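Local coordinates for protein STM4351 (Salmonella enterica, PDB 2Y7I) that binds arginine with high specificity in the periplasm, as a solute-binding protein of family 3 that probably closes two lobes around the amino acid, at residues A[14-19]-A[158-163]; A[72-77]-A[185-190]; A[87-92]-A[189-194]. All coordinates share one frame; numbering follows the deposited sequence.

Contact 1 of 3, residues A[14-19]-A[158-163]; sequences ATYAPY and FGDVAA. With ARG (arginine), chain C.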
loop_
_atom_site.group_PDB
_atom_site.type_symbol
_atom_site.label_atom_id
_atom_site.label_comp_id
_atom_site.label_asym_id
_atom_site.label_seq_id
_atom_site.Cartn_x
_atom_site.Cartn_y
_atom_site.Cartn_z
ATOM N N ALA A 14 -12.253 -15.471 13.056
ATOM C CA ALA A 14 -11.375 -16.278 12.208
ATOM C C ALA A 14 -12.117 -17.394 11.464
ATOM O O ALA A 14 -11.731 -18.560 11.530
ATOM C CB ALA A 14 -10.234 -16.847 13.047
ATOM N N THR A 15 -13.154 -16.996 10.730
ATOM C CA THR A 15 -14.063 -17.879 10.000
ATOM C C THR A 15 -13.975 -17.609 8.498
ATOM O O THR A 15 -14.786 -18.125 7.710
ATOM C CB THR A 15 -15.531 -17.567 10.427
ATOM O OG1 THR A 15 -15.785 -16.153 10.283
ATOM C CG2 THR A 15 -15.759 -17.954 11.873
ATOM N N TYR A 16 -12.988 -16.804 8.102
ATOM C CA TYR A 16 -13.054 -16.067 6.839
ATOM C C TYR A 16 -11.723 -16.009 6.077
ATOM O O TYR A 16 -11.211 -14.929 5.815
ATOM C CB TYR A 16 -13.574 -14.639 7.138
ATOM C CG TYR A 16 -14.499 -14.038 6.084
ATOM C CD1 TYR A 16 -15.609 -14.741 5.615
ATOM C CD2 TYR A 16 -14.274 -12.749 5.579
ATOM C CE1 TYR A 16 -16.461 -14.195 4.650
ATOM C CE2 TYR A 16 -15.117 -12.193 4.614
ATOM C CZ TYR A 16 -16.213 -12.924 4.160
ATOM O OH TYR A 16 -17.070 -12.389 3.218
ATOM N N ALA A 17 -11.167 -17.167 5.718
ATOM C CA ALA A 17 -9.969 -17.215 4.874
ATOM C C ALA A 17 -10.264 -16.485 3.572
ATOM O O ALA A 17 -11.373 -16.622 3.048
ATOM C CB ALA A 17 -9.569 -18.675 4.579
ATOM N N PRO A 18 -9.284 -15.724 3.033
ATOM C CA PRO A 18 -7.894 -15.538 3.483
ATOM C C PRO A 18 -7.663 -14.345 4.424
ATOM O O PRO A 18 -6.507 -14.014 4.701
ATOM C CB PRO A 18 -7.167 -15.245 2.164
ATOM C CG PRO A 18 -8.169 -14.402 1.416
ATOM C CD PRO A 18 -9.536 -14.986 1.776
ATOM N N TYR A 19 -8.729 -13.678 4.855
ATOM C CA TYR A 19 -8.614 -12.525 5.753
ATOM C C TYR A 19 -8.120 -12.969 7.143
ATOM O O TYR A 19 -7.118 -12.474 7.636
ATOM C CB TYR A 19 -9.963 -11.806 5.864
ATOM C CG TYR A 19 -10.502 -11.279 4.544
ATOM C CD1 TYR A 19 -10.065 -10.062 4.032
ATOM C CD2 TYR A 19 -11.432 -12.016 3.795
ATOM C CE1 TYR A 19 -10.545 -9.576 2.819
ATOM C CE2 TYR A 19 -11.921 -11.534 2.591
ATOM C CZ TYR A 19 -11.472 -10.322 2.111
ATOM O OH TYR A 19 -11.940 -9.839 0.919
ATOM N N PHE A 158 -23.576 -16.550 0.482
ATOM C CA PHE A 158 -23.349 -15.205 -0.066
ATOM C C PHE A 158 -22.299 -14.507 0.798
ATOM O O PHE A 158 -22.476 -14.398 2.013
ATOM C CB PHE A 158 -24.696 -14.463 -0.043
ATOM C CG PHE A 158 -24.674 -13.063 -0.593
ATOM C CD1 PHE A 158 -24.171 -12.784 -1.863
ATOM C CD2 PHE A 158 -25.248 -12.029 0.145
ATOM C CE1 PHE A 158 -24.193 -11.473 -2.378
ATOM C CE2 PHE A 158 -25.287 -10.715 -0.355
ATOM C CZ PHE A 158 -24.754 -10.438 -1.617
ATOM N N GLY A 159 -21.195 -14.083 0.173
ATOM C CA GLY A 159 -20.078 -13.451 0.886
ATOM C C GLY A 159 -19.075 -12.746 -0.012
ATOM O O GLY A 159 -19.339 -12.546 -1.210
ATOM N N ASP A 160 -17.921 -12.366 0.553
ATOM C CA ASP A 160 -16.887 -11.665 -0.228
ATOM C C ASP A 160 -16.254 -12.601 -1.246
ATOM O O ASP A 160 -16.036 -13.779 -0.966
ATOM C CB ASP A 160 -15.809 -11.023 0.674
ATOM C CG ASP A 160 -16.316 -9.765 1.385
ATOM O OD1 ASP A 160 -16.363 -8.693 0.758
ATOM O OD2 ASP A 160 -16.677 -9.841 2.568
ATOM N N VAL A 161 -15.969 -12.067 -2.433
ATOM C CA VAL A 161 -15.424 -12.879 -3.521
ATOM C C VAL A 161 -14.144 -13.622 -3.142
ATOM O O VAL A 161 -13.990 -14.785 -3.509
ATOM C CB VAL A 161 -15.309 -12.099 -4.884
ATOM C CG1 VAL A 161 -14.350 -10.908 -4.789
ATOM C CG2 VAL A 161 -14.938 -13.044 -6.018
ATOM N N ALA A 162 -13.253 -12.968 -2.385
ATOM C CA ALA A 162 -12.002 -13.599 -1.957
ATOM C C ALA A 162 -12.254 -14.815 -1.067
ATOM O O ALA A 162 -11.609 -15.863 -1.227
ATOM C CB ALA A 162 -11.081 -12.574 -1.236
ATOM N N ALA A 163 -13.195 -14.676 -0.140
ATOM C CA ALA A 163 -13.502 -15.741 0.812
ATOM C C ALA A 163 -14.163 -16.920 0.108
ATOM O O ALA A 163 -13.774 -18.070 0.311
ATOM C CB ALA A 163 -14.390 -15.213 1.928
HETATM N N ARG C . -16.866 -7.797 4.410
HETATM C CA ARG C . -18.159 -8.223 5.032
HETATM C C ARG C . -18.630 -7.160 6.018
HETATM O O ARG C . -19.661 -7.331 6.663
HETATM C CB ARG C . -18.012 -9.584 5.745
HETATM C CG ARG C . -16.876 -9.631 6.783
HETATM C CD ARG C . -16.855 -10.939 7.570
HETATM N NE ARG C . -15.584 -11.071 8.288
HETATM C CZ ARG C . -15.258 -12.083 9.090
HETATM N NH1 ARG C . -16.106 -13.090 9.313
HETATM N NH2 ARG C . -14.078 -12.086 9.673
HETATM O OXT ARG C . -17.970 -6.120 6.204
HETATM O O HOH W 1 -13.049 -18.698 2.941
HETATM O O HOH W 2 -12.851 -10.011 -1.709
#
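The tight part of this contact is the ring of Tyr-16, held between two carbon groups. Ala-163 CB sits over one face, 3.8 Å from the ring centroid and close to the normal, a CH-pi contact; CD of the bound arginine covers the opposite face toward the rim. The phenol oxygen is gripped twice by one residue: Tyr-16 OH donates to the anti lone pair of Asp-160 OD2 at 2.7 Å and accepts from Asp-160 N at 2.8 Å. OD2 comes at the ring edge, in its plane, with the carboxylate turned 77° from the ring. Asp-160 OD2 also takes a hydrogen bond from the arginine N and another from His-123 NE2, which would probably keep it charged beside the ligand's ammonium group. Close by, Ala-163 CA reaches Ala-17 O at 3.2 Å in a CH...O contact. This is one wall of the arginine pocket of a family 3 solute-binding protein: the loop after strand 7-12 meets the end of strand 156-160 and the first turn of helix 161-168. Away from the ring the fit loosens and water enters. One water donates to both Ala-17 O and Ala-163 O; another joins Tyr-19 OH to Ala-162 N. Pro-18 CD, after a cis peptide bond, lies 4.2 Å from Ala-162 CB.

Contact 2 of 3, residues A[72-77]-A[185-190]; sequences GMDMTP and DYYGKG. With ARG (arginine), chain C; ACT (acetate ion), chain G.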
loop_
_atom_site.group_PDB
_atom_site.type_symbol
_atom_site.label_atom_id
_atom_site.label_comp_id
_atom_site.label_asym_id
_atom_site.label_seq_id
_atom_site.Cartn_x
_atom_site.Cartn_y
_atom_site.Cartn_z
ATOM N N GLY A 72 -11.832 -8.175 8.091
ATOM C CA GLY A 72 -12.364 -7.983 6.749
ATOM C C GLY A 72 -13.590 -7.085 6.775
ATOM O O GLY A 72 -14.525 -7.293 6.013
ATOM N N MET A 73 -13.557 -6.064 7.631
ATOM C CA MET A 73 -14.751 -5.281 7.963
ATOM C C MET A 73 -14.868 -3.994 7.141
ATOM O O MET A 73 -14.062 -3.072 7.308
ATOM C CB MET A 73 -14.749 -4.948 9.468
ATOM C CG MET A 73 -15.939 -4.087 9.941
ATOM S SD MET A 73 -15.941 -3.721 11.718
ATOM C CE MET A 73 -16.456 -5.335 12.372
ATOM N N ASP A 74 -15.868 -3.952 6.259
ATOM C CA ASP A 74 -16.176 -2.770 5.450
ATOM C C ASP A 74 -16.541 -1.610 6.363
ATOM O O ASP A 74 -17.293 -1.783 7.327
ATOM C CB ASP A 74 -17.376 -3.033 4.524
ATOM C CG ASP A 74 -17.065 -4.005 3.383
ATOM O OD1 ASP A 74 -16.122 -4.812 3.485
ATOM O OD2 ASP A 74 -17.791 -3.944 2.357
ATOM N N MET A 75 -16.034 -0.427 6.034
ATOM C CA MET A 75 -16.322 0.790 6.800
ATOM C C MET A 75 -17.659 1.388 6.388
ATOM O O MET A 75 -17.712 2.413 5.708
ATOM C CB MET A 75 -15.209 1.820 6.602
ATOM C CG MET A 75 -13.821 1.301 6.991
ATOM S SD MET A 75 -12.484 2.473 6.631
ATOM C CE MET A 75 -12.597 2.636 4.862
ATOM N N THR A 76 -18.742 0.743 6.803
ATOM C CA THR A 76 -20.081 1.164 6.405
ATOM C C THR A 76 -20.527 2.385 7.222
ATOM O O THR A 76 -20.025 2.598 8.329
ATOM C CB THR A 76 -21.098 0.035 6.607
ATOM O OG1 THR A 76 -21.281 -0.188 8.012
ATOM C CG2 THR A 76 -20.640 -1.270 5.913
ATOM N N PRO A 77 -21.476 3.181 6.689
ATOM C CA PRO A 77 -22.010 4.310 7.468
ATOM C C PRO A 77 -22.630 3.866 8.797
ATOM O O PRO A 77 -22.466 4.545 9.806
ATOM C CB PRO A 77 -23.100 4.895 6.560
ATOM C CG PRO A 77 -22.741 4.464 5.186
ATOM C CD PRO A 77 -22.056 3.122 5.333
ATOM N N ASP A 185 -24.581 1.505 -2.211
ATOM C CA ASP A 185 -25.222 1.773 -0.920
ATOM C C ASP A 185 -24.789 0.732 0.120
ATOM O O ASP A 185 -24.912 0.967 1.327
ATOM C CB ASP A 185 -26.750 1.763 -1.054
ATOM C CG ASP A 185 -27.291 2.991 -1.751
ATOM O OD1 ASP A 185 -26.590 4.027 -1.806
ATOM O OD2 ASP A 185 -28.433 2.923 -2.248
ATOM N N TYR A 186 -24.263 -0.401 -0.361
ATOM C CA TYR A 186 -23.919 -1.550 0.478
ATOM C C TYR A 186 -22.447 -1.953 0.390
ATOM O O TYR A 186 -21.861 -2.390 1.379
ATOM C CB TYR A 186 -24.822 -2.751 0.122
ATOM C CG TYR A 186 -26.280 -2.460 0.393
ATOM C CD1 TYR A 186 -27.072 -1.821 -0.558
ATOM C CD2 TYR A 186 -26.859 -2.786 1.623
ATOM C CE1 TYR A 186 -28.405 -1.513 -0.303
ATOM C CE2 TYR A 186 -28.196 -2.493 1.881
ATOM C CZ TYR A 186 -28.960 -1.856 0.913
ATOM O OH TYR A 186 -30.275 -1.556 1.173
ATOM N N TYR A 187 -21.852 -1.780 -0.785
ATOM C CA TYR A 187 -20.529 -2.335 -1.086
ATOM C C TYR A 187 -19.552 -1.286 -1.606
ATOM O O TYR A 187 -19.965 -0.254 -2.088
ATOM C CB TYR A 187 -20.669 -3.467 -2.112
ATOM C CG TYR A 187 -21.409 -4.677 -1.558
ATOM C CD1 TYR A 187 -20.843 -5.453 -0.551
ATOM C CD2 TYR A 187 -22.664 -5.038 -2.045
ATOM C CE1 TYR A 187 -21.502 -6.556 -0.021
ATOM C CE2 TYR A 187 -23.348 -6.139 -1.524
ATOM C CZ TYR A 187 -22.750 -6.897 -0.511
ATOM O OH TYR A 187 -23.391 -7.991 0.014
ATOM N N GLY A 188 -18.257 -1.562 -1.501
ATOM C CA GLY A 188 -17.246 -0.651 -2.026
ATOM C C GLY A 188 -16.597 0.250 -0.989
ATOM O O GLY A 188 -15.680 1.001 -1.318
ATOM N N LYS A 189 -17.084 0.204 0.251
ATOM C CA LYS A 189 -16.407 0.891 1.349
ATOM C C LYS A 189 -15.181 0.058 1.696
ATOM O O LYS A 189 -15.250 -1.177 1.740
ATOM C CB LYS A 189 -17.330 1.061 2.567
ATOM C CG LYS A 189 -18.497 2.055 2.366
ATOM C CD LYS A 189 -17.992 3.493 2.224
ATOM C CE LYS A 189 -19.132 4.479 1.993
ATOM N NZ LYS A 189 -18.641 5.882 2.069
ATOM N N GLY A 190 -14.053 0.716 1.918
ATOM C CA GLY A 190 -12.793 -0.010 2.146
ATOM C C GLY A 190 -12.811 -0.784 3.446
ATOM O O GLY A 190 -13.699 -0.589 4.272
HETATM N N ARG C . -16.866 -7.797 4.410
HETATM C CA ARG C . -18.159 -8.223 5.032
HETATM C C ARG C . -18.630 -7.160 6.018
HETATM O O ARG C . -19.661 -7.331 6.663
HETATM C CB ARG C . -18.012 -9.584 5.745
HETATM C CG ARG C . -16.876 -9.631 6.783
HETATM C CD ARG C . -16.855 -10.939 7.570
HETATM N NE ARG C . -15.584 -11.071 8.288
HETATM C CZ ARG C . -15.258 -12.083 9.090
HETATM N NH1 ARG C . -16.106 -13.090 9.313
HETATM N NH2 ARG C . -14.078 -12.086 9.673
HETATM O OXT ARG C . -17.970 -6.120 6.204
HETATM C C ACT G . -23.791 -2.513 7.541
HETATM O O ACT G . -23.213 -1.898 8.460
HETATM O OXT ACT G . -24.079 -1.837 6.521
HETATM C CH3 ACT G . -24.108 -3.975 7.654
HETATM O O HOH W 3 -17.485 -3.942 -0.399
HETATM O O HOH W 4 -19.146 -1.614 1.873
#
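Two irregular loops, their directions 123° apart, meet through one backbone hydrogen bond, Met-75 N to Gly-190 O at 2.9 Å, with the donor almost on the C=O axis. The same carbonyl oxygen also receives a CH...O contact from Asp-74 CA. The side chain of Met-75 then wraps this acceptor: CG lies 3.3 Å from Gly-190 O, and the bend at chi3 (-62°) brings the CE methyl back over the Gly-190 carbonyl. CB, CG and CD of Lys-189 lie against Met-75 O, and only the end of that chain leads away. Met-75 O is buried here without a polar partner, and Met-75 is the centre of an inverse gamma turn. Asp-74 does two jobs with its two carboxylate oxygens. OD1 accepts from the N of the bound arginine at 3.2 Å, whereas OD2 accepts hydrogen bonds from two waters, one of which continues to Gly-188 N and the other to Tyr-186 O and Lys-189 N. The waters thus tie the carboxylate to the 185-190 loop and fix its rotation. Tyr-187 turns its OH to His-123 ND1, beyond the loop. Thr-76, at the N-cap of helix 77-80, caps Arg-79 N with OG1 and donates a hydrogen bond to an acetate, probably from the crystallisation liquor. Gly-72 O accepts from the arginine N at 2.9 Å, and Asp-74 N donates to its OXT at 3.0 Å. Gripping ammonium and carboxylate together is the 72-77 loop's share of head-group recognition in this arginine-binding site, completed by Asp-160 and probably Arg-79.

Contact 3 of 3, residues A[87-92]-A[189-194]; sequences QPYYEG and KGLGIA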
loop_
_atom_site.group_PDB
_atom_site.type_symbol
_atom_site.label_atom_id
_atom_site.label_comp_id
_atom_site.label_asym_id
_atom_site.label_seq_id
_atom_site.Cartn_x
_atom_site.Cartn_y
_atom_site.Cartn_z
ATOM N N GLN A 87 -8.013 4.761 8.243
ATOM C CA GLN A 87 -7.966 4.842 6.793
ATOM C C GLN A 87 -8.216 3.431 6.239
ATOM O O GLN A 87 -7.951 2.434 6.929
ATOM C CB GLN A 87 -6.573 5.323 6.364
ATOM C CG GLN A 87 -5.452 4.358 6.796
ATOM C CD GLN A 87 -4.087 4.788 6.330
ATOM O OE1 GLN A 87 -3.683 4.499 5.202
ATOM N NE2 GLN A 87 -3.363 5.480 7.194
ATOM N N PRO A 88 -8.708 3.332 4.993
ATOM C CA PRO A 88 -8.835 2.000 4.422
ATOM C C PRO A 88 -7.469 1.324 4.345
ATOM O O PRO A 88 -6.473 1.982 4.046
ATOM C CB PRO A 88 -9.382 2.268 3.012
ATOM C CG PRO A 88 -9.031 3.689 2.715
ATOM C CD PRO A 88 -9.101 4.385 4.040
ATOM N N TYR A 89 -7.409 0.033 4.651
ATOM C CA TYR A 89 -6.157 -0.703 4.447
ATOM C C TYR A 89 -6.238 -1.609 3.222
ATOM O O TYR A 89 -5.210 -2.019 2.696
ATOM C CB TYR A 89 -5.678 -1.452 5.711
ATOM C CG TYR A 89 -6.571 -2.598 6.143
ATOM C CD1 TYR A 89 -6.370 -3.895 5.652
ATOM C CD2 TYR A 89 -7.603 -2.391 7.048
ATOM C CE1 TYR A 89 -7.195 -4.949 6.046
ATOM C CE2 TYR A 89 -8.440 -3.443 7.439
ATOM C CZ TYR A 89 -8.229 -4.712 6.939
ATOM O OH TYR A 89 -9.062 -5.749 7.338
ATOM N N TYR A 90 -7.449 -1.890 2.753
ATOM C CA TYR A 90 -7.665 -2.712 1.564
ATOM C C TYR A 90 -9.048 -2.379 1.016
ATOM O O TYR A 90 -9.895 -1.885 1.758
ATOM C CB TYR A 90 -7.565 -4.208 1.900
ATOM C CG TYR A 90 -7.491 -5.112 0.684
ATOM C CD1 TYR A 90 -6.365 -5.117 -0.142
ATOM C CD2 TYR A 90 -8.549 -5.960 0.363
ATOM C CE1 TYR A 90 -6.297 -5.955 -1.263
ATOM C CE2 TYR A 90 -8.493 -6.795 -0.741
ATOM C CZ TYR A 90 -7.368 -6.793 -1.544
ATOM O OH TYR A 90 -7.328 -7.623 -2.641
ATOM N N GLU A 91 -9.284 -2.642 -0.266
ATOM C CA GLU A 91 -10.541 -2.224 -0.892
ATOM C C GLU A 91 -11.692 -3.136 -0.531
ATOM O O GLU A 91 -11.504 -4.336 -0.375
ATOM C CB GLU A 91 -10.409 -2.173 -2.411
ATOM C CG GLU A 91 -9.788 -0.902 -2.917
ATOM C CD GLU A 91 -9.702 -0.855 -4.423
ATOM O OE1 GLU A 91 -10.139 -1.827 -5.078
ATOM O OE2 GLU A 91 -9.194 0.160 -4.946
ATOM N N GLY A 92 -12.882 -2.554 -0.393
ATOM C CA GLY A 92 -14.105 -3.331 -0.295
ATOM C C GLY A 92 -14.465 -3.784 -1.692
ATOM O O GLY A 92 -14.483 -2.979 -2.624
ATOM N N LYS A 189 -17.084 0.204 0.251
ATOM C CA LYS A 189 -16.407 0.891 1.349
ATOM C C LYS A 189 -15.181 0.058 1.696
ATOM O O LYS A 189 -15.250 -1.177 1.740
ATOM C CB LYS A 189 -17.330 1.061 2.567
ATOM C CG LYS A 189 -18.497 2.055 2.366
ATOM C CD LYS A 189 -17.992 3.493 2.224
ATOM C CE LYS A 189 -19.132 4.479 1.993
ATOM N NZ LYS A 189 -18.641 5.882 2.069
ATOM N N GLY A 190 -14.053 0.716 1.918
ATOM C CA GLY A 190 -12.793 -0.010 2.146
ATOM C C GLY A 190 -12.811 -0.784 3.446
ATOM O O GLY A 190 -13.699 -0.589 4.272
ATOM N N LEU A 191 -11.833 -1.670 3.625
ATOM C CA LEU A 191 -11.679 -2.368 4.893
ATOM C C LEU A 191 -10.957 -1.453 5.862
ATOM O O LEU A 191 -10.020 -0.750 5.474
ATOM C CB LEU A 191 -10.897 -3.665 4.722
ATOM C CG LEU A 191 -11.424 -4.683 3.711
ATOM C CD1 LEU A 191 -10.572 -5.934 3.783
ATOM C CD2 LEU A 191 -12.911 -4.996 3.966
ATOM N N GLY A 192 -11.392 -1.465 7.121
ATOM C CA GLY A 192 -10.812 -0.575 8.130
ATOM C C GLY A 192 -10.507 -1.319 9.411
ATOM O O GLY A 192 -11.061 -2.400 9.666
ATOM N N ILE A 193 -9.606 -0.753 10.200
ATOM C CA ILE A 193 -9.382 -1.206 11.567
ATOM C C ILE A 193 -10.248 -0.332 12.467
ATOM O O ILE A 193 -10.181 0.886 12.381
ATOM C CB ILE A 193 -7.890 -1.094 11.968
ATOM C CG1 ILE A 193 -7.056 -2.108 11.171
ATOM C CG2 ILE A 193 -7.726 -1.340 13.474
ATOM C CD1 ILE A 193 -5.542 -2.005 11.391
ATOM N N ALA A 194 -11.060 -0.958 13.320
ATOM C CA ALA A 194 -11.994 -0.219 14.176
ATOM C C ALA A 194 -11.462 -0.054 15.592
ATOM O O ALA A 194 -10.854 -0.964 16.154
ATOM C CB ALA A 194 -13.361 -0.892 14.192
HETATM O O HOH W 5 -11.205 -5.015 9.120
#
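Tyr-89 OH is the best-held polar atom, gripped twice: by Asp-32 OD1, and by a water that donates to Tyr-89 OH at 2.9 Å and also donates to Gly-192 O. On the backbone, Tyr-89 N donates to Leu-191 O at 2.8 Å, nearly along the C=O axis, and Pro-88 CA adds a CH...O contact to the same oxygen. Leu-191 N in turn donates to Tyr-90 O, on the residue after Tyr-89, at 2.7 Å and 167°, so both backbone polar groups of Leu-191 are spent on the neighbouring loop. Its side chain lies against both tyrosines. Leu-191 CB is over one face of the Tyr-89 ring, 3.9 Å from the centroid and offset toward the rim; Leu-191 CD1 runs beside Tyr-90 CB, the two side chains pointing the same way. Tyr-89 CG sits between its own N and carbonyl carbon (chi1 67°), which brings the ring edge against the Gly-192 and Ile-193 backbone. Tyr-89 CD2 touches Ile-193 CG1 at 4.2 Å. At the far end Gly-92 CA lies 3.2 Å from Lys-189 O, a CH...O contact. Pro-88 and Gln-87 also pack on Asp-211 of the second subunit. Two backbone hydrogen bonds thus join two irregular loops, which follow strands 84-85 and 174-176, beside the arginine pocket of this periplasmic binding protein fold.

Overall arrangement
Contacts 2 and 3 share Lys-189 and Gly-190, their centres 8 Å apart, so the chain at 185-194 is met first by the 72-77 loop and then by the 87-92 loop. Contact 1 lies about 15 Å from either centre. Along the chain the order is 14-19, 72-77, 87-92, 158-163, then 185-194, so contact 1 crosses the other two. Its 158-163 side belongs to the five-stranded mixed sheet through strand 156-160, next to strand 95-100. Tyr-19 packs on Leu-191 to join contacts 1 and 3. Contacts 1 and 2 both touch the arginine and supply parts of its site from segments distant in sequence, while contact 3 packs against contact 2.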